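Glutathione transferase (Lolium rigidum, PDB 6ZB6) probably conjugates glutathione to electrophilic xenobiotics such as herbicides, as a phi class glutathione transferase, and is seen here holding a nitrobenzyl glutathione conjugate. Local coordinates at residues 119-122 against 123-127; 112-115 against 116-120; 73-76 against 77-81; 15-18 against 19-23; 195-198 against 199-203. All blocks are in the same frame, centred on the assembly; numbering follows the deposited sequence.

How the interactions relate
All five contacts are local, within or at the end of one helix, between side chains about one turn apart. Interactions 1 and 2 are successive stretches of helix 92-127, sharing Gln119 and Cys120; both touch the nitrobenzyl group of the ligand, but interaction 2 is buried whereas interaction 1 runs out to an exposed helix end. Interaction 4, entirely buried and almost wholly aliphatic and aromatic, packs against interaction 3 through Leu22 on Val75 and Phe21 on Leu76; interaction 3, at the end of its helix, adds lysines, an arginine and tyrosines towards the surface. Interaction 5, about 7 Å from interaction 4 at the nearest atoms, sets two buried tryptophans beside a charged rim.

Interaction 1. Residues 119-122 against 123-127; sequences QCLF and NPMMR. With GTB (S-(p-nitrobenzyl)glutathione), chain G.
Phe122 O is gripped by two backbone donors of the following turn, Met126 N at 2.8 Å and Arg127 N at 3.3 Å, and this is the close-packed side of the contact. The Met126 bond is bent, 135° at the hydrogen, with the donor tilted from the carbonyl plane, whereas Arg127 N lies in that plane. One residue earlier, Leu121 O takes Met125 N at 3.2 Å. The Pro124 ring leans over the carbonyls before it: CD lies 3.4 Å from Gln119 O, while CG approaches Cys120 O. Lacking an N-H, Pro124 kinks the helix within wider pi-type turns; Gln119 O is served by Thr131 OG1. This is the end of the long helix 92-127 in the all-helical domain of the glutathione transferase fold, where it lines the part of the pocket that holds the nitrobenzyl group, probably the site of the electrophilic substrate. With CG anti to its carbonyl carbon (chi1 -65°), Phe122 offers a ring face to the nitrobenzyl ring, and GTB C5' lies over the ring centre, 3.4 Å above its plane. The amides of Gln119 and Asn123, turned 75° to each other, meet loosely, NE2 to ND2 at 3.8 Å, Gln119 OE1 being engaged by Asp132 N. Met125, Met126 and Arg127 form the solvent side. Met125 touches Leu121 through SD and CD2 at 3.9 Å before its chain bends away at chi3. Met126 CG meets nitro oxygen O42 of GTB at 3.1 Å, and Arg127 NE sends a weak, bent hydrogen bond to O41.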
# COMPACT_ATOMS: atom_id res chain seq x y z
N GLN A 119 1.16 13.44 9.21
CA GLN A 119 1.03 14.45 10.25
C GLN A 119 0.62 13.86 11.59
O GLN A 119 1.02 14.37 12.64
CB GLN A 119 0.03 15.52 9.82
CG GLN A 119 0.47 16.36 8.64
CD GLN A 119 1.68 17.22 8.96
OE1 GLN A 119 1.93 17.55 10.11
NE2 GLN A 119 2.44 17.58 7.92
N CYS A 120 -0.17 12.78 11.58
CA CYS A 120 -0.73 12.23 12.81
C CYS A 120 0.09 11.07 13.37
O CYS A 120 0.06 10.84 14.58
CB CYS A 120 -2.17 11.77 12.57
SG CYS A 120 -3.35 13.08 12.27
N LEU A 121 0.85 10.37 12.52
CA LEU A 121 1.58 9.17 12.92
C LEU A 121 3.08 9.31 12.68
O LEU A 121 3.85 9.33 13.65
CB LEU A 121 1.03 7.96 12.17
CG LEU A 121 0.07 7.02 12.91
CD1 LEU A 121 0.00 5.69 12.18
CD2 LEU A 121 0.53 6.84 14.34
N PHE A 122 3.52 9.41 11.42
CA PHE A 122 4.94 9.37 11.10
C PHE A 122 5.69 10.53 11.73
O PHE A 122 6.71 10.33 12.41
CB PHE A 122 5.15 9.38 9.58
CG PHE A 122 4.61 8.16 8.85
CD1 PHE A 122 4.39 6.96 9.51
CD2 PHE A 122 4.36 8.22 7.47
CE1 PHE A 122 3.91 5.84 8.83
CE2 PHE A 122 3.89 7.11 6.78
CZ PHE A 122 3.66 5.91 7.47
N ASN A 123 5.21 11.76 11.52
CA ASN A 123 5.95 12.94 12.00
C ASN A 123 6.14 12.94 13.51
O ASN A 123 7.29 13.09 13.95
CB ASN A 123 5.26 14.22 11.52
CG ASN A 123 5.59 14.57 10.08
OD1 ASN A 123 6.11 13.74 9.33
ND2 ASN A 123 5.26 15.79 9.68
N PRO A 124 5.11 12.77 14.35
CA PRO A 124 5.35 12.84 15.80
C PRO A 124 6.13 11.64 16.33
O PRO A 124 7.09 11.81 17.09
CB PRO A 124 3.94 12.91 16.40
CG PRO A 124 3.05 12.37 15.36
CD PRO A 124 3.67 12.69 14.05
N MET A 125 5.74 10.43 15.94
CA MET A 125 6.40 9.24 16.47
C MET A 125 7.80 9.06 15.88
O MET A 125 8.79 9.00 16.61
CB MET A 125 5.54 8.00 16.19
CG MET A 125 4.09 8.13 16.64
SD MET A 125 3.43 6.51 16.96
CE MET A 125 4.33 6.23 18.47
N MET A 126 7.88 8.98 14.55
CA MET A 126 9.14 8.61 13.91
C MET A 126 10.14 9.76 13.89
O MET A 126 11.33 9.55 14.15
CB MET A 126 8.87 8.12 12.49
CG MET A 126 8.12 6.81 12.42
SD MET A 126 8.36 5.77 13.87
CE MET A 126 9.76 4.78 13.33
N ARG A 127 9.70 10.97 13.57
CA ARG A 127 10.60 12.09 13.37
C ARG A 127 10.59 13.09 14.53
O ARG A 127 11.33 14.07 14.49
CB ARG A 127 10.27 12.81 12.07
CG ARG A 127 10.55 11.99 10.82
CD ARG A 127 10.86 12.89 9.64
NE ARG A 127 9.89 12.70 8.56
CZ ARG A 127 9.03 13.63 8.16
NH1 ARG A 127 9.02 14.82 8.75
NH2 ARG A 127 8.18 13.37 7.17
N1 GTB G . 7.58 5.83 -4.90
CA1 GTB G . 8.42 5.07 -3.98
C1 GTB G . 7.90 3.63 -3.89
O11 GTB G . 6.66 3.39 -3.94
O12 GTB G . 8.70 2.66 -3.78
CB1 GTB G . 8.35 5.76 -2.61
CG1 GTB G . 9.20 4.97 -1.62
CD1 GTB G . 9.37 5.71 -0.31
OE1 GTB G . 8.88 6.78 -0.13
N2 GTB G . 10.15 5.08 0.73
CA2 GTB G . 10.31 5.80 1.97
C2 GTB G . 11.79 6.14 2.14
O2 GTB G . 12.64 5.35 1.90
CB2 GTB G . 9.82 4.93 3.13
SG2 GTB G . 8.02 4.68 2.95
N3 GTB G . 12.15 7.47 2.58
CA3 GTB G . 13.55 7.79 2.75
C3 GTB G . 13.93 8.98 1.88
O31 GTB G . 14.96 9.65 2.17
O32 GTB G . 13.22 9.30 0.89
C' GTB G . 7.19 6.28 3.20
C1' GTB G . 7.52 6.78 4.61
C2' GTB G . 8.26 7.94 4.77
C3' GTB G . 8.57 8.40 6.04
C4' GTB G . 8.13 7.70 7.16
N41 GTB G . 8.45 8.18 8.50
O41 GTB G . 9.10 9.42 8.69
O42 GTB G . 8.17 7.52 9.43
C5' GTB G . 7.39 6.54 6.99
C6' GTB G . 7.08 6.08 5.72

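Interaction 2. Residues 112-115 against 116-120; sequences ALSP and IVYQC. With GTB (S-(p-nitrobenzyl)glutathione), chain G.
Ile116 opens the turn by reaching back over Leu113 O: its N makes a weak hydrogen bond to that carbonyl at 3.0 Å, not to Ala112 O, and CB sits 3.5 Å from Leu113 O. The CD1 tip stretches to Ala112 O, a buried carbonyl that has no hydrogen-bond partner. Val117 N adds a second weak bond to Leu113 O, and Val117 CG2, anti to its own carbonyl carbon, meets Leu113 CD2 at 4.1 Å as the two branched chains slant past each other. Tyr118 follows with a nearly straight bond, its N giving to Ser114 O at 2.9 Å and 170°. In the helical domain this turn packs between helix 133-156, met by Pro115 and Ile116, and helix 173-179, met by Leu113 and Ser114, while Tyr118 faces the ligand. The tyrosine ring turns one edge to Ser114, whose OG lies 3.2 Å from CE2, near the ring plane. Ser114 OG is anti to its backbone N (chi1 -178°), which brings it to that edge. At the far end of the ring Tyr118 OH comes 3.2 Å from C2' of GTB, and Phe122 meets Tyr118 edge-to-face. Gln119 N then bonds Pro115 O at 2.8 Å, while Gln119 CB and CG rest against the same carbonyl oxygen; Pro115 itself, with no N-H to bond the turn before, marks a kink in the helix.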
# COMPACT_ATOMS: atom_id res chain seq x y z
N ALA A 112 -4.37 12.59 -0.95
CA ALA A 112 -5.27 13.18 0.03
C ALA A 112 -5.17 12.51 1.39
O ALA A 112 -5.31 13.19 2.42
CB ALA A 112 -6.71 13.10 -0.48
N LEU A 113 -4.93 11.20 1.43
CA LEU A 113 -4.92 10.45 2.69
C LEU A 113 -3.54 10.42 3.33
O LEU A 113 -3.41 10.62 4.54
CB LEU A 113 -5.43 9.02 2.43
CG LEU A 113 -5.41 8.00 3.58
CD1 LEU A 113 -6.68 7.14 3.57
CD2 LEU A 113 -4.15 7.12 3.52
N SER A 114 -2.49 10.22 2.53
CA SER A 114 -1.14 10.15 3.07
C SER A 114 -0.74 11.31 3.98
O SER A 114 -0.10 11.05 5.01
CB SER A 114 -0.15 10.03 1.89
OG SER A 114 1.17 9.92 2.36
N PRO A 115 -1.06 12.58 3.69
CA PRO A 115 -0.64 13.65 4.61
C PRO A 115 -1.19 13.48 6.01
O PRO A 115 -0.51 13.84 6.98
CB PRO A 115 -1.19 14.92 3.94
CG PRO A 115 -1.22 14.57 2.50
CD PRO A 115 -1.70 13.15 2.48
N ILE A 116 -2.40 12.93 6.14
CA ILE A 116 -2.96 12.71 7.47
C ILE A 116 -2.15 11.67 8.22
O ILE A 116 -1.89 11.81 9.42
CB ILE A 116 -4.45 12.33 7.37
CG1 ILE A 116 -5.22 13.44 6.65
CG2 ILE A 116 -5.05 12.10 8.77
CD1 ILE A 116 -6.50 12.98 5.99
N VAL A 117 -1.71 10.61 7.53
CA VAL A 117 -0.86 9.60 8.17
C VAL A 117 0.47 10.22 8.59
O VAL A 117 0.95 10.00 9.71
CB VAL A 117 -0.65 8.40 7.23
CG1 VAL A 117 0.37 7.44 7.82
CG2 VAL A 117 -1.97 7.70 6.98
N TYR A 118 1.08 11.01 7.70
CA TYR A 118 2.34 11.68 8.02
C TYR A 118 2.18 12.58 9.24
O TYR A 118 2.97 12.52 10.19
CB TYR A 118 2.83 12.51 6.83
CG TYR A 118 3.70 11.75 5.88
CD1 TYR A 118 5.07 11.66 6.08
CD2 TYR A 118 3.16 11.11 4.77
CE1 TYR A 118 5.88 10.96 5.20
CE2 TYR A 118 3.95 10.40 3.88
CZ TYR A 118 5.31 10.33 4.10
OH TYR A 118 6.10 9.63 3.22
N GLN A 119 1.16 13.44 9.21
CA GLN A 119 1.03 14.45 10.25
C GLN A 119 0.62 13.86 11.59
O GLN A 119 1.02 14.37 12.64
CB GLN A 119 0.03 15.52 9.82
CG GLN A 119 0.47 16.36 8.64
CD GLN A 119 1.68 17.22 8.96
OE1 GLN A 119 1.93 17.55 10.11
NE2 GLN A 119 2.44 17.58 7.92
N CYS A 120 -0.17 12.78 11.58
CA CYS A 120 -0.73 12.23 12.81
C CYS A 120 0.09 11.07 13.37
O CYS A 120 0.06 10.84 14.58
CB CYS A 120 -2.17 11.77 12.57
SG CYS A 120 -3.35 13.08 12.27
N1 GTB G . 7.58 5.83 -4.90
CA1 GTB G . 8.42 5.07 -3.98
C1 GTB G . 7.90 3.63 -3.89
O11 GTB G . 6.66 3.39 -3.94
O12 GTB G . 8.70 2.66 -3.78
CB1 GTB G . 8.35 5.76 -2.61
CG1 GTB G . 9.20 4.97 -1.62
CD1 GTB G . 9.37 5.71 -0.31
OE1 GTB G . 8.88 6.78 -0.13
N2 GTB G . 10.15 5.08 0.73
CA2 GTB G . 10.31 5.80 1.97
C2 GTB G . 11.79 6.14 2.14
O2 GTB G . 12.64 5.35 1.90
CB2 GTB G . 9.82 4.93 3.13
SG2 GTB G . 8.02 4.68 2.95
N3 GTB G . 12.15 7.47 2.58
CA3 GTB G . 13.55 7.79 2.75
C3 GTB G . 13.93 8.98 1.88
O31 GTB G . 14.96 9.65 2.17
O32 GTB G . 13.22 9.30 0.89
C' GTB G . 7.19 6.28 3.20
C1' GTB G . 7.52 6.78 4.61
C2' GTB G . 8.26 7.94 4.77
C3' GTB G . 8.57 8.40 6.04
C4' GTB G . 8.13 7.70 7.16
N41 GTB G . 8.45 8.18 8.50
O41 GTB G . 9.10 9.42 8.69
O42 GTB G . 8.17 7.52 9.43
C5' GTB G . 7.39 6.54 6.99
C6' GTB G . 7.08 6.08 5.72

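Interaction 3. Residues 73-76 against 77-81; sequences KYVL and RKYKT
Lys78 CB lies over one face of the Tyr74 ring, and farther out the hydroxyl end of the ring meets Lys78 CD, 3.9 Å from Tyr74 OH, where the two chains pass at a slant. Lys73 CB lies over one face of the Arg77 guanidinium, 4.0 Å above the plane and towards the rim. On the Tyr79 ring, Lys78 CG stands over the centre of one face, and Val75 O comes to the edge near the ring plane, 3.3 Å from CD2; Val75 CG1 touches the same CD2 at 4.0 Å. Lys78 can serve both tyrosines because its CG is anti to the backbone N (chi1 -178°) and the chain continues extended. Its NZ donates to Tyr79 OH at 3.0 Å and forms a salt bridge with Asp60, which also bonds Tyr74 OH, tying both rings to one lysine and one carboxylate. Lys73 and Arg77 run side by side, pointing the same way; their like charges stay 4.7 Å apart, NZ to NH2, and Arg77 is probably steadied by its salt bridge to Glu89. Beneath the side chains the backbone bonds are regular: Arg77, Lys78 and Tyr79 each donate N-H to the carbonyl four residues back, with Lys78 N 2.9 Å from Tyr74 O. Tyr79 is where helical geometry stops. The arrangement is the C-terminal end of helix 68-78, the last helix of the thioredoxin-like domain, packed against strands 4-7 and 63-66.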
# COMPACT_ATOMS: atom_id res chain seq x y z
N LYS A 73 4.28 -5.39 -9.68
CA LYS A 73 3.82 -5.96 -10.94
C LYS A 73 4.77 -7.04 -11.44
O LYS A 73 4.32 -8.04 -12.02
CB LYS A 73 3.64 -4.85 -11.99
CG LYS A 73 2.42 -3.97 -11.69
CD LYS A 73 2.07 -3.04 -12.85
CE LYS A 73 3.09 -1.89 -12.92
NZ LYS A 73 2.66 -0.78 -13.83
N TYR A 74 6.07 -6.87 -11.22
CA TYR A 74 7.01 -7.93 -11.60
C TYR A 74 6.71 -9.22 -10.84
O TYR A 74 6.74 -10.32 -11.40
CB TYR A 74 8.45 -7.48 -11.34
CG TYR A 74 9.47 -8.58 -11.52
CD1 TYR A 74 9.99 -8.86 -12.79
CD2 TYR A 74 9.90 -9.35 -10.45
CE1 TYR A 74 10.92 -9.86 -12.97
CE2 TYR A 74 10.84 -10.37 -10.62
CZ TYR A 74 11.35 -10.61 -11.88
OH TYR A 74 12.27 -11.60 -12.07
N VAL A 75 6.43 -9.10 -9.54
CA VAL A 75 6.07 -10.27 -8.74
C VAL A 75 4.81 -10.94 -9.30
O VAL A 75 4.76 -12.16 -9.48
CB VAL A 75 5.88 -9.87 -7.27
CG1 VAL A 75 5.08 -10.94 -6.53
CG2 VAL A 75 7.23 -9.65 -6.61
N LEU A 76 3.78 -10.14 -9.57
CA LEU A 76 2.51 -10.70 -10.04
C LEU A 76 2.67 -11.42 -11.37
O LEU A 76 2.04 -12.46 -11.60
CB LEU A 76 1.47 -9.59 -10.15
CG LEU A 76 1.08 -9.01 -8.78
CD1 LEU A 76 0.17 -7.82 -8.97
CD2 LEU A 76 0.44 -10.07 -7.89
N ARG A 77 3.51 -10.87 -12.25
CA ARG A 77 3.72 -11.51 -13.55
C ARG A 77 4.60 -12.74 -13.43
O ARG A 77 4.28 -13.79 -14.01
CB ARG A 77 4.33 -10.50 -14.53
CG ARG A 77 3.38 -9.40 -14.95
CD ARG A 77 4.12 -8.25 -15.63
NE ARG A 77 3.20 -7.15 -15.88
CZ ARG A 77 3.56 -5.87 -15.93
NH1 ARG A 77 4.83 -5.52 -15.78
NH2 ARG A 77 2.64 -4.93 -16.14
N LYS A 78 5.69 -12.64 -12.68
CA LYS A 78 6.60 -13.78 -12.54
C LYS A 78 5.87 -14.99 -11.97
O LYS A 78 6.00 -16.11 -12.48
CB LYS A 78 7.79 -13.41 -11.66
CG LYS A 78 8.80 -14.55 -11.51
CD LYS A 78 9.85 -14.23 -10.47
CE LYS A 78 10.94 -15.29 -10.46
NZ LYS A 78 11.61 -15.32 -9.15
N TYR A 79 5.06 -14.78 -10.93
CA TYR A 79 4.41 -15.88 -10.24
C TYR A 79 2.98 -16.10 -10.68
O TYR A 79 2.22 -16.75 -9.97
CB TYR A 79 4.47 -15.66 -8.73
CG TYR A 79 5.89 -15.65 -8.21
CD1 TYR A 79 6.60 -16.84 -8.04
CD2 TYR A 79 6.53 -14.46 -7.91
CE1 TYR A 79 7.90 -16.83 -7.57
CE2 TYR A 79 7.82 -14.44 -7.44
CZ TYR A 79 8.50 -15.62 -7.28
OH TYR A 79 9.80 -15.58 -6.82
N LYS A 80 2.60 -15.58 -11.86
CA LYS A 80 1.22 -15.64 -12.35
C LYS A 80 0.65 -17.04 -12.15
O LYS A 80 1.14 -18.01 -12.75
CB LYS A 80 1.16 -15.22 -13.82
CG LYS A 80 -0.24 -15.26 -14.42
CD LYS A 80 -1.20 -14.27 -13.74
CE LYS A 80 -2.60 -14.34 -14.33
NZ LYS A 80 -3.33 -15.60 -14.01
N THR A 81 -0.35 -17.15 -11.27
CA THR A 81 -0.81 -18.44 -10.77
C THR A 81 -1.82 -19.08 -11.72
O THR A 81 -1.68 -20.26 -12.07
CB THR A 81 -1.46 -18.27 -9.38
OG1 THR A 81 -0.54 -17.64 -8.48
CG2 THR A 81 -1.85 -19.63 -8.82

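Interaction 4. Residues 15-18 against 19-23; sequences VARV and LVFLE
Val15 and Leu19 lie side by side and point the same way, Val15 CG1 meeting Leu19 CD1 at 4.2 Å, and three residues on, Val18 and Leu22 repeat the pose, with Val18 CG1 3.9 Å from Leu22 CD1. In both pairs the valine has CG1 anti to the backbone N (chi1 177° in Val18), which turns it toward the leucine, while the leucine CG is anti to its carbonyl carbon and leans back. Leu19 CG in this way also settles 3.4 Å from Val15 O. Arg17 and Phe21 form a third parallel pair: the guanidinium and ring planes are only 20° apart, but the touch is made by the aliphatic stem, Arg17 CG on Phe21 CE2 at 4.0 Å. Arg17 O approaches the Phe21 ring obliquely, 3.1 Å from CD2, and the backbone bond to that carbonyl, from Phe21 N, is a weak one. The other bonds of the turn are shorter, Leu22 N to Val18 O being 2.9 Å and almost straight at 170°. A bend at chi3 carries the buried guanidinium of Arg17 away from the ring to Asn14, Ser68 and Asn171, whose oxygens accept from its three nitrogens; Ser68 in turn bonds the bound conjugate, making Arg17 a second-shell residue of the ligand site. Val15, Val18 and Leu22 face strand 4-7, and Val18 and Leu22 also helix 68-78, whereas Leu19 turns to helix 205-214. Helix 13-24 is the crossover of the beta-alpha-beta unit with strands 4-7 and 29-32, the opening unit of the thioredoxin-like domain in glutathione transferases.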
# COMPACT_ATOMS: atom_id res chain seq x y z
N VAL A 15 7.22 -0.87 1.42
CA VAL A 15 7.69 -2.25 1.55
C VAL A 15 6.50 -3.19 1.70
O VAL A 15 6.40 -4.21 1.00
CB VAL A 15 8.66 -2.39 2.74
CG1 VAL A 15 8.95 -3.86 3.01
CG2 VAL A 15 9.94 -1.60 2.49
N ALA A 16 5.60 -2.88 2.64
CA ALA A 16 4.42 -3.69 2.88
C ALA A 16 3.63 -3.91 1.61
O ALA A 16 3.08 -4.99 1.39
CB ALA A 16 3.52 -3.03 3.94
N ARG A 17 3.58 -2.89 0.74
CA ARG A 17 2.86 -3.01 -0.52
C ARG A 17 3.34 -4.24 -1.30
O ARG A 17 2.53 -5.06 -1.75
CB ARG A 17 3.02 -1.73 -1.35
CG ARG A 17 2.30 -1.76 -2.70
CD ARG A 17 2.82 -0.70 -3.67
NE ARG A 17 2.92 0.63 -3.06
CZ ARG A 17 1.87 1.39 -2.76
NH1 ARG A 17 0.64 0.98 -3.03
NH2 ARG A 17 2.06 2.58 -2.18
N VAL A 18 4.66 -4.39 -1.42
CA VAL A 18 5.26 -5.53 -2.12
C VAL A 18 4.96 -6.84 -1.38
O VAL A 18 4.61 -7.85 -2.00
CB VAL A 18 6.77 -5.31 -2.27
CG1 VAL A 18 7.45 -6.53 -2.94
CG2 VAL A 18 7.06 -3.99 -3.01
N LEU A 19 5.11 -6.84 -0.06
CA LEU A 19 4.88 -8.06 0.70
C LEU A 19 3.45 -8.57 0.51
O LEU A 19 3.23 -9.78 0.43
CB LEU A 19 5.19 -7.84 2.18
CG LEU A 19 6.57 -7.28 2.52
CD1 LEU A 19 6.83 -7.29 4.03
CD2 LEU A 19 7.68 -8.02 1.76
N VAL A 20 2.48 -7.66 0.42
CA VAL A 20 1.10 -8.07 0.15
C VAL A 20 1.03 -8.87 -1.15
O VAL A 20 0.45 -9.96 -1.19
CB VAL A 20 0.17 -6.85 0.12
CG1 VAL A 20 -1.17 -7.23 -0.51
CG2 VAL A 20 -0.06 -6.30 1.56
N PHE A 21 1.62 -8.35 -2.22
CA PHE A 21 1.48 -9.06 -3.49
C PHE A 21 2.29 -10.35 -3.50
O PHE A 21 1.84 -11.35 -4.08
CB PHE A 21 1.82 -8.13 -4.64
CG PHE A 21 0.84 -7.00 -4.77
CD1 PHE A 21 -0.48 -7.27 -5.09
CD2 PHE A 21 1.21 -5.69 -4.48
CE1 PHE A 21 -1.41 -6.24 -5.19
CE2 PHE A 21 0.28 -4.65 -4.56
CZ PHE A 21 -1.03 -4.92 -4.92
N LEU A 22 3.44 -10.38 -2.82
CA LEU A 22 4.15 -11.64 -2.65
C LEU A 22 3.27 -12.67 -1.96
O LEU A 22 3.25 -13.84 -2.34
CB LEU A 22 5.44 -11.42 -1.87
CG LEU A 22 6.62 -10.83 -2.66
CD1 LEU A 22 7.68 -10.27 -1.72
CD2 LEU A 22 7.22 -11.88 -3.63
N GLU A 23 2.54 -12.26 -0.92
CA GLU A 23 1.70 -13.21 -0.22
C GLU A 23 0.50 -13.62 -1.06
O GLU A 23 0.04 -14.76 -0.96
CB GLU A 23 1.25 -12.63 1.12
CG GLU A 23 2.34 -12.60 2.16
CD GLU A 23 2.70 -13.98 2.66
OE1 GLU A 23 1.85 -14.90 2.56
OE2 GLU A 23 3.84 -14.15 3.16

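Interaction 5. Residues 195-198 against 199-203; sequences KAWW and ERIMA
Ile201 CD1 sits over the face of Trp197, 3.9 Å from the centroid of its six-membered ring, as a CH-pi contact. Met202 CG does the same to the five-membered ring of Trp198 at 3.8 Å; the bend at chi2 (-53°) brings its sulfur obliquely beside the six-membered ring in a Met-aromatic contact, SD 3.5 Å from CZ2. Both indoles have CG anti to the backbone N (chi1 163° and 179°), which swings them forward along the helix to meet these partners. Trp197 NE1 bonds Asp169. Further out, the Arg200 guanidinium lays one face over the backbone, with Trp197 CA and Ala196 O both over that face, CA 3.4 Å above its plane; NH2 bonds Glu158 O, and Tyr159 adds a cation-pi contact. At the outer edge Lys195 and Glu199 run side by side, but their charges stay 4.9 Å apart, NZ to OE2. Regular backbone bonds join the turns, such as Met202 N to Trp198 O at 2.9 Å. The whole is an amphipathic helix, 192-202, of the helical glutathione transferase domain, packed on helices 173-179 and 205-214.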
# COMPACT_ATOMS: atom_id res chain seq x y z
N LYS A 195 -16.56 1.61 3.52
CA LYS A 195 -16.15 0.83 4.68
C LYS A 195 -16.27 -0.66 4.41
O LYS A 195 -15.43 -1.45 4.87
CB LYS A 195 -17.00 1.18 5.91
CG LYS A 195 -16.60 0.35 7.13
CD LYS A 195 -15.60 1.06 8.02
CE LYS A 195 -15.56 0.44 9.43
NZ LYS A 195 -16.27 1.28 10.46
N ALA A 196 -17.31 -1.08 3.69
CA ALA A 196 -17.48 -2.51 3.42
C ALA A 196 -16.39 -3.03 2.49
O ALA A 196 -15.92 -4.16 2.64
CB ALA A 196 -18.85 -2.76 2.79
N TRP A 197 -16.05 -2.23 1.49
CA TRP A 197 -14.91 -2.53 0.62
C TRP A 197 -13.64 -2.68 1.44
O TRP A 197 -12.89 -3.65 1.28
CB TRP A 197 -14.80 -1.40 -0.40
CG TRP A 197 -13.50 -1.26 -1.16
CD1 TRP A 197 -13.11 -1.99 -2.24
CD2 TRP A 197 -12.49 -0.28 -0.94
NE1 TRP A 197 -11.89 -1.55 -2.69
CE2 TRP A 197 -11.49 -0.49 -1.93
CE3 TRP A 197 -12.32 0.76 -0.02
CZ2 TRP A 197 -10.33 0.28 -2.00
CZ3 TRP A 197 -11.17 1.53 -0.09
CH2 TRP A 197 -10.19 1.28 -1.09
N TRP A 198 -13.38 -1.72 2.33
CA TRP A 198 -12.20 -1.80 3.19
C TRP A 198 -12.19 -3.09 4.00
O TRP A 198 -11.15 -3.75 4.11
CB TRP A 198 -12.12 -0.57 4.11
CG TRP A 198 -10.92 -0.62 5.03
CD1 TRP A 198 -10.95 -0.69 6.39
CD2 TRP A 198 -9.54 -0.65 4.66
NE1 TRP A 198 -9.67 -0.73 6.89
CE2 TRP A 198 -8.78 -0.71 5.84
CE3 TRP A 198 -8.87 -0.61 3.43
CZ2 TRP A 198 -7.38 -0.75 5.84
CZ3 TRP A 198 -7.46 -0.64 3.43
CH2 TRP A 198 -6.74 -0.72 4.62
N GLU A 199 -13.35 -3.47 4.56
CA GLU A 199 -13.40 -4.69 5.36
C GLU A 199 -13.17 -5.93 4.52
O GLU A 199 -12.57 -6.90 5.00
CB GLU A 199 -14.74 -4.79 6.10
CG GLU A 199 -14.94 -3.65 7.06
CD GLU A 199 -14.19 -3.82 8.37
OE1 GLU A 199 -13.23 -4.62 8.44
OE2 GLU A 199 -14.60 -3.16 9.36
N ARG A 200 -13.63 -5.93 3.27
CA ARG A 200 -13.31 -7.04 2.38
C ARG A 200 -11.80 -7.14 2.17
O ARG A 200 -11.24 -8.23 2.22
CB ARG A 200 -14.04 -6.89 1.05
CG ARG A 200 -15.52 -7.25 1.10
CD ARG A 200 -16.11 -7.40 -0.30
NE ARG A 200 -16.27 -6.11 -0.97
CZ ARG A 200 -17.28 -5.27 -0.75
NH1 ARG A 200 -18.24 -5.58 0.11
NH2 ARG A 200 -17.33 -4.12 -1.40
N ILE A 201 -11.14 -6.00 1.97
CA ILE A 201 -9.68 -6.00 1.83
C ILE A 201 -9.02 -6.55 3.08
O ILE A 201 -8.12 -7.40 3.02
CB ILE A 201 -9.17 -4.58 1.50
CG1 ILE A 201 -9.59 -4.17 0.08
CG2 ILE A 201 -7.65 -4.48 1.68
CD1 ILE A 201 -9.31 -2.72 -0.23
N MET A 202 -9.46 -6.08 4.25
CA MET A 202 -8.85 -6.50 5.52
C MET A 202 -9.14 -7.96 5.84
O MET A 202 -8.45 -8.55 6.68
CB MET A 202 -9.35 -5.61 6.66
CG MET A 202 -8.74 -4.20 6.68
SD MET A 202 -6.92 -4.13 6.64
CE MET A 202 -6.53 -4.97 8.17
N ALA A 203 -10.15 -8.54 5.21
CA ALA A 203 -10.45 -9.95 5.43
C ALA A 203 -9.53 -10.88 4.66
O ALA A 203 -9.51 -12.08 4.96
CB ALA A 203 -11.91 -10.23 5.03